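Local structure of hydrogen peroxide-inducible genes activator (Corynebacterium glutamicum, 6G1D) at residues D173-T178 / L267-F272; H182-R187 / L195-L200. The protein probably senses hydrogen peroxide as a LysR-family transcription factor, coupling a peroxide-reactive regulatory domain to a DNA-binding helix-turn-helix domain. The protein carries 1 engineered substitution. All coordinates share one frame; numbering follows the deposited sequence.

Interaction 1 is a buried strand pairing, whereas interaction 2 is a partly buried contact in the loop that follows strand 164-179. Their chemistry differs accordingly: 173-178 and 267-272 are joined by four backbone hydrogen bonds, with about 504 Å² buried, while 182-187 and 195-200 have no hydrogen bond between them and bury about 165 Å² through two rings, a leucine methyl and the side chain of D197. The centres lie about 9 Å apart, and interaction 2 is nested in the chain closed by interaction 1. They hold no common element but touch: G186 N probably bonds to T269 O, and N271 N to R187 O, which joins the second turn of 182-187 to segment 267-272.

Interaction 1 (D173-T178 / L267-F272); sequences DFIVVT and LATANF
L267 begins by packing on V177: the L267 CD2 methyl lies 4.0 Å from V177 CG1, the side chains crossing obliquely beside M241 of helix 237-245. A268 and T178 form a hydrogen-bonded antiparallel pair. The A268 N to T178 O bond is 2.8 Å long and nearly straight at the hydrogen (173°), and T178 N returns a similarly straight bond to A268 O. T269 faces V177 in the non-hydrogen-bonded pair, where the backbones draw closer; its CA gives a CA-H...O contact to V176 O, and its CB meets the tip of I175, CD1, at 3.7 Å. The trans first torsion of I175 (CG1 anti to the backbone N, -170°) sets CG1 3.4 Å from A270 O. A270 and V176 restore two hydrogen bonds, V176 N to A270 O at 3.0 Å and A270 N to V176 O, both more bent at the hydrogen (near 150°).

At N271 the direct pairing stops and water takes over. One water donates to N271 OD1 at 2.6 Å and also to F174 O; a second accepts from F272 N and lies near the same two oxygens. N271 ND2 bonds to Q188, so both ends of the amide have partners. The F272 ring then meets V176 CG2 through CE2 and CZ, the side chains crossing at about a right angle. These segments are neighbouring antiparallel strands in the mixed sheet of the LysR substrate-binding domain, a fold of the periplasmic-binding-protein type, with strand 251-254 on the far side of 164-179.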
# COMPACT_ATOMS: atom_id res chain seq x y z
N ASP B 173 -3.98 21.51 25.93
CA ASP B 173 -3.47 22.70 25.26
C ASP B 173 -2.41 22.35 24.23
O ASP B 173 -1.74 21.34 24.36
CB ASP B 173 -2.91 23.70 26.28
CG ASP B 173 -4.00 24.40 27.09
OD1 ASP B 173 -5.08 24.76 26.52
OD2 ASP B 173 -3.77 24.63 28.29
N PHE B 174 -2.29 23.18 23.20
CA PHE B 174 -1.11 23.18 22.35
C PHE B 174 -0.04 24.15 22.90
O PHE B 174 -0.31 24.98 23.75
CB PHE B 174 -1.44 23.61 20.93
CG PHE B 174 -2.50 22.78 20.27
CD1 PHE B 174 -2.38 21.40 20.24
CD2 PHE B 174 -3.60 23.37 19.67
CE1 PHE B 174 -3.35 20.62 19.64
CE2 PHE B 174 -4.56 22.61 19.07
CZ PHE B 174 -4.44 21.23 19.05
N ILE B 175 1.16 23.98 22.40
CA ILE B 175 2.27 24.87 22.62
C ILE B 175 2.97 25.05 21.27
O ILE B 175 2.99 24.14 20.46
CB ILE B 175 3.25 24.30 23.66
CG1 ILE B 175 4.30 25.35 24.08
CG2 ILE B 175 3.94 23.02 23.17
CD1 ILE B 175 4.96 25.06 25.42
N VAL B 176 3.52 26.24 21.05
CA VAL B 176 4.27 26.57 19.83
C VAL B 176 5.71 26.16 20.02
O VAL B 176 6.31 26.46 21.04
CB VAL B 176 4.18 28.07 19.52
CG1 VAL B 176 4.92 28.40 18.23
CG2 VAL B 176 2.73 28.53 19.43
N VAL B 177 6.28 25.49 19.05
CA VAL B 177 7.65 25.03 19.10
C VAL B 177 8.41 25.63 17.92
O VAL B 177 7.97 25.53 16.78
CB VAL B 177 7.73 23.48 19.03
CG1 VAL B 177 9.18 23.00 19.14
CG2 VAL B 177 6.88 22.89 20.15
N THR B 178 9.56 26.23 18.21
CA THR B 178 10.36 26.94 17.21
C THR B 178 11.82 26.57 17.38
O THR B 178 12.19 25.98 18.40
CB THR B 178 10.25 28.45 17.41
OG1 THR B 178 10.89 28.86 18.64
CG2 THR B 178 8.78 28.88 17.44
N LEU B 267 15.66 23.62 20.26
CA LEU B 267 14.26 23.99 20.25
C LEU B 267 13.96 25.02 21.30
O LEU B 267 14.60 25.03 22.33
CB LEU B 267 13.38 22.78 20.48
CG LEU B 267 13.41 21.71 19.40
CD1 LEU B 267 12.47 20.58 19.76
CD2 LEU B 267 12.99 22.27 18.07
N ALA B 268 12.97 25.87 21.05
CA ALA B 268 12.37 26.70 22.08
C ALA B 268 10.87 26.64 21.93
O ALA B 268 10.38 26.10 20.94
CB ALA B 268 12.86 28.13 21.97
N THR B 269 10.15 27.17 22.91
CA THR B 269 8.70 27.14 22.91
C THR B 269 8.12 28.51 23.17
O THR B 269 8.79 29.38 23.69
CB THR B 269 8.15 26.19 24.02
OG1 THR B 269 8.66 26.60 25.30
CG2 THR B 269 8.52 24.73 23.74
N ALA B 270 6.84 28.65 22.86
CA ALA B 270 6.09 29.87 23.09
C ALA B 270 4.63 29.53 23.29
O ALA B 270 4.17 28.48 22.86
CB ALA B 270 6.20 30.76 21.88
N ASN B 271 3.89 30.46 23.89
CA ASN B 271 2.45 30.27 24.06
C ASN B 271 1.65 31.48 23.67
O ASN B 271 2.13 32.61 23.72
CB ASN B 271 2.12 29.92 25.52
CG ASN B 271 2.49 28.49 25.87
OD1 ASN B 271 1.87 27.55 25.37
ND2 ASN B 271 3.53 28.32 26.69
N PHE B 272 0.39 31.22 23.32
CA PHE B 272 -0.58 32.26 23.13
C PHE B 272 -0.99 32.80 24.49
O PHE B 272 -0.83 32.11 25.50
CB PHE B 272 -1.79 31.72 22.39
CG PHE B 272 -1.47 31.17 21.04
CD1 PHE B 272 -1.17 32.04 19.99
CD2 PHE B 272 -1.49 29.82 20.81
CE1 PHE B 272 -0.84 31.54 18.74
CE2 PHE B 272 -1.16 29.30 19.57
CZ PHE B 272 -0.83 30.16 18.54
O HOH W 1 -0.08 28.29 23.62
O HOH W 2 1.52 25.18 26.41

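Interaction 2 (H182-R187 / L195-L200); sequences HPFAGR and LEDLDL
L198 carries the contact, meeting both H182 and F184 with one methyl. From CB, CG lies anti to the carbonyl carbon and beside the backbone N (chi1 -59°). From CG, the branch ending in CD2 makes the approach. CD2 sits 3.6 Å from H182 CE1 and equally near H182 NE2, so it addresses the CE1-NE2 side of the imidazole; the two side chains cross at about a right angle. The same methyl is 3.8 Å from F184 CD2 and at a matching distance from F184 CE2, touching both rings at once.

In H182, CG is anti to the backbone N (-177°), and the ring carried by CG meets the methyl with CE1 and NE2. P183 CD lies 3.4 Å above one imidazole face, offset toward the rim, and F184 CB lies at the ring edge in its plane. Farther out, F184 CZ meets the carboxylate of D197, with OD2 3.9 Å away at the edge of the phenyl ring and in its plane; ring and carboxylate planes are turned 54° apart. H182 and F184 both belong to the type I turn from H182 to A185, closed by A185 N to H182 O.

With no hydrogen bond across it, the contact rests mainly on van der Waals contact of one leucine methyl with an imidazole and a phenyl ring, supplemented by the placing of a carboxylate oxygen at a phenyl edge, where the ring hydrogens would probably make a weakly favourable electrostatic contact.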
# COMPACT_ATOMS: atom_id res chain seq x y z
N HIS B 182 14.56 31.60 16.93
CA HIS B 182 13.38 32.23 16.39
C HIS B 182 12.94 33.37 17.29
O HIS B 182 13.09 33.31 18.50
CB HIS B 182 12.26 31.20 16.20
CG HIS B 182 11.01 31.75 15.57
ND1 HIS B 182 9.95 32.27 16.28
CD2 HIS B 182 10.67 31.83 14.26
CE1 HIS B 182 9.02 32.65 15.43
NE2 HIS B 182 9.44 32.41 14.20
N PRO B 183 12.40 34.44 16.69
CA PRO B 183 12.02 35.59 17.55
C PRO B 183 10.92 35.37 18.61
O PRO B 183 10.83 36.10 19.58
CB PRO B 183 11.59 36.65 16.53
CG PRO B 183 11.37 35.90 15.22
CD PRO B 183 12.39 34.80 15.26
N PHE B 184 10.05 34.40 18.40
CA PHE B 184 9.03 34.00 19.39
C PHE B 184 9.54 33.12 20.52
O PHE B 184 8.82 32.96 21.47
CB PHE B 184 7.83 33.31 18.75
CG PHE B 184 7.06 34.14 17.75
CD1 PHE B 184 7.24 35.54 17.64
CD2 PHE B 184 6.10 33.54 16.95
CE1 PHE B 184 6.51 36.28 16.74
CE2 PHE B 184 5.34 34.31 16.07
CZ PHE B 184 5.60 35.66 15.93
N ALA B 185 10.77 32.62 20.45
CA ALA B 185 11.35 31.86 21.56
C ALA B 185 11.04 32.45 22.95
O ALA B 185 11.34 33.57 23.22
CB ALA B 185 12.84 31.72 21.34
N GLY B 186 10.36 31.66 23.79
CA GLY B 186 10.03 32.00 25.15
C GLY B 186 8.87 32.97 25.35
O GLY B 186 8.47 33.19 26.47
N ARG B 187 8.30 33.53 24.31
CA ARG B 187 7.17 34.44 24.47
C ARG B 187 5.91 33.70 24.94
O ARG B 187 5.63 32.58 24.49
CB ARG B 187 6.87 35.16 23.14
CG ARG B 187 7.99 36.09 22.79
CD ARG B 187 7.62 37.05 21.68
NE ARG B 187 6.38 37.74 21.96
CZ ARG B 187 5.64 38.34 21.03
NH1 ARG B 187 6.04 38.40 19.76
NH2 ARG B 187 4.49 38.90 21.39
N LEU B 195 0.39 33.33 14.08
CA LEU B 195 0.50 32.18 13.18
C LEU B 195 0.87 32.57 11.73
O LEU B 195 1.55 31.81 11.05
CB LEU B 195 -0.78 31.35 13.22
CG LEU B 195 -1.01 30.61 14.55
CD1 LEU B 195 -2.43 30.06 14.66
CD2 LEU B 195 -0.00 29.48 14.74
N GLU B 196 0.51 33.78 11.34
CA GLU B 196 0.83 34.30 10.03
C GLU B 196 2.33 34.39 9.83
O GLU B 196 2.83 34.23 8.74
CB GLU B 196 0.21 35.67 9.86
CG GLU B 196 -0.31 35.95 8.47
CD GLU B 196 0.77 35.91 7.41
OE1 GLU B 196 0.51 35.42 6.30
OE2 GLU B 196 1.89 36.37 7.71
N ASP B 197 3.04 34.70 10.90
CA ASP B 197 4.47 34.88 10.88
C ASP B 197 5.27 33.59 10.99
O ASP B 197 6.51 33.66 11.05
CB ASP B 197 4.89 35.81 12.02
CG ASP B 197 4.23 37.18 11.94
OD1 ASP B 197 3.94 37.67 10.81
OD2 ASP B 197 4.02 37.75 13.03
N LEU B 198 4.61 32.44 11.07
CA LEU B 198 5.30 31.15 11.15
C LEU B 198 5.21 30.44 9.82
O LEU B 198 4.18 30.53 9.13
CB LEU B 198 4.66 30.26 12.23
CG LEU B 198 4.68 30.88 13.63
CD1 LEU B 198 3.99 30.01 14.65
CD2 LEU B 198 6.10 31.14 14.06
N ASP B 199 6.28 29.75 9.45
CA ASP B 199 6.20 28.74 8.40
C ASP B 199 5.87 27.45 9.11
O ASP B 199 6.77 26.81 9.65
CB ASP B 199 7.53 28.63 7.63
CG ASP B 199 7.83 29.87 6.81
OD1 ASP B 199 9.00 30.31 6.83
OD2 ASP B 199 6.90 30.44 6.17
N LEU B 200 4.60 27.08 9.11
CA LEU B 200 4.15 25.90 9.85
C LEU B 200 4.55 24.63 9.14
O LEU B 200 4.30 24.49 7.94
CB LEU B 200 2.63 25.93 10.06
CG LEU B 200 2.14 27.05 10.95
CD1 LEU B 200 0.60 27.07 10.88
CD2 LEU B 200 2.66 26.87 12.38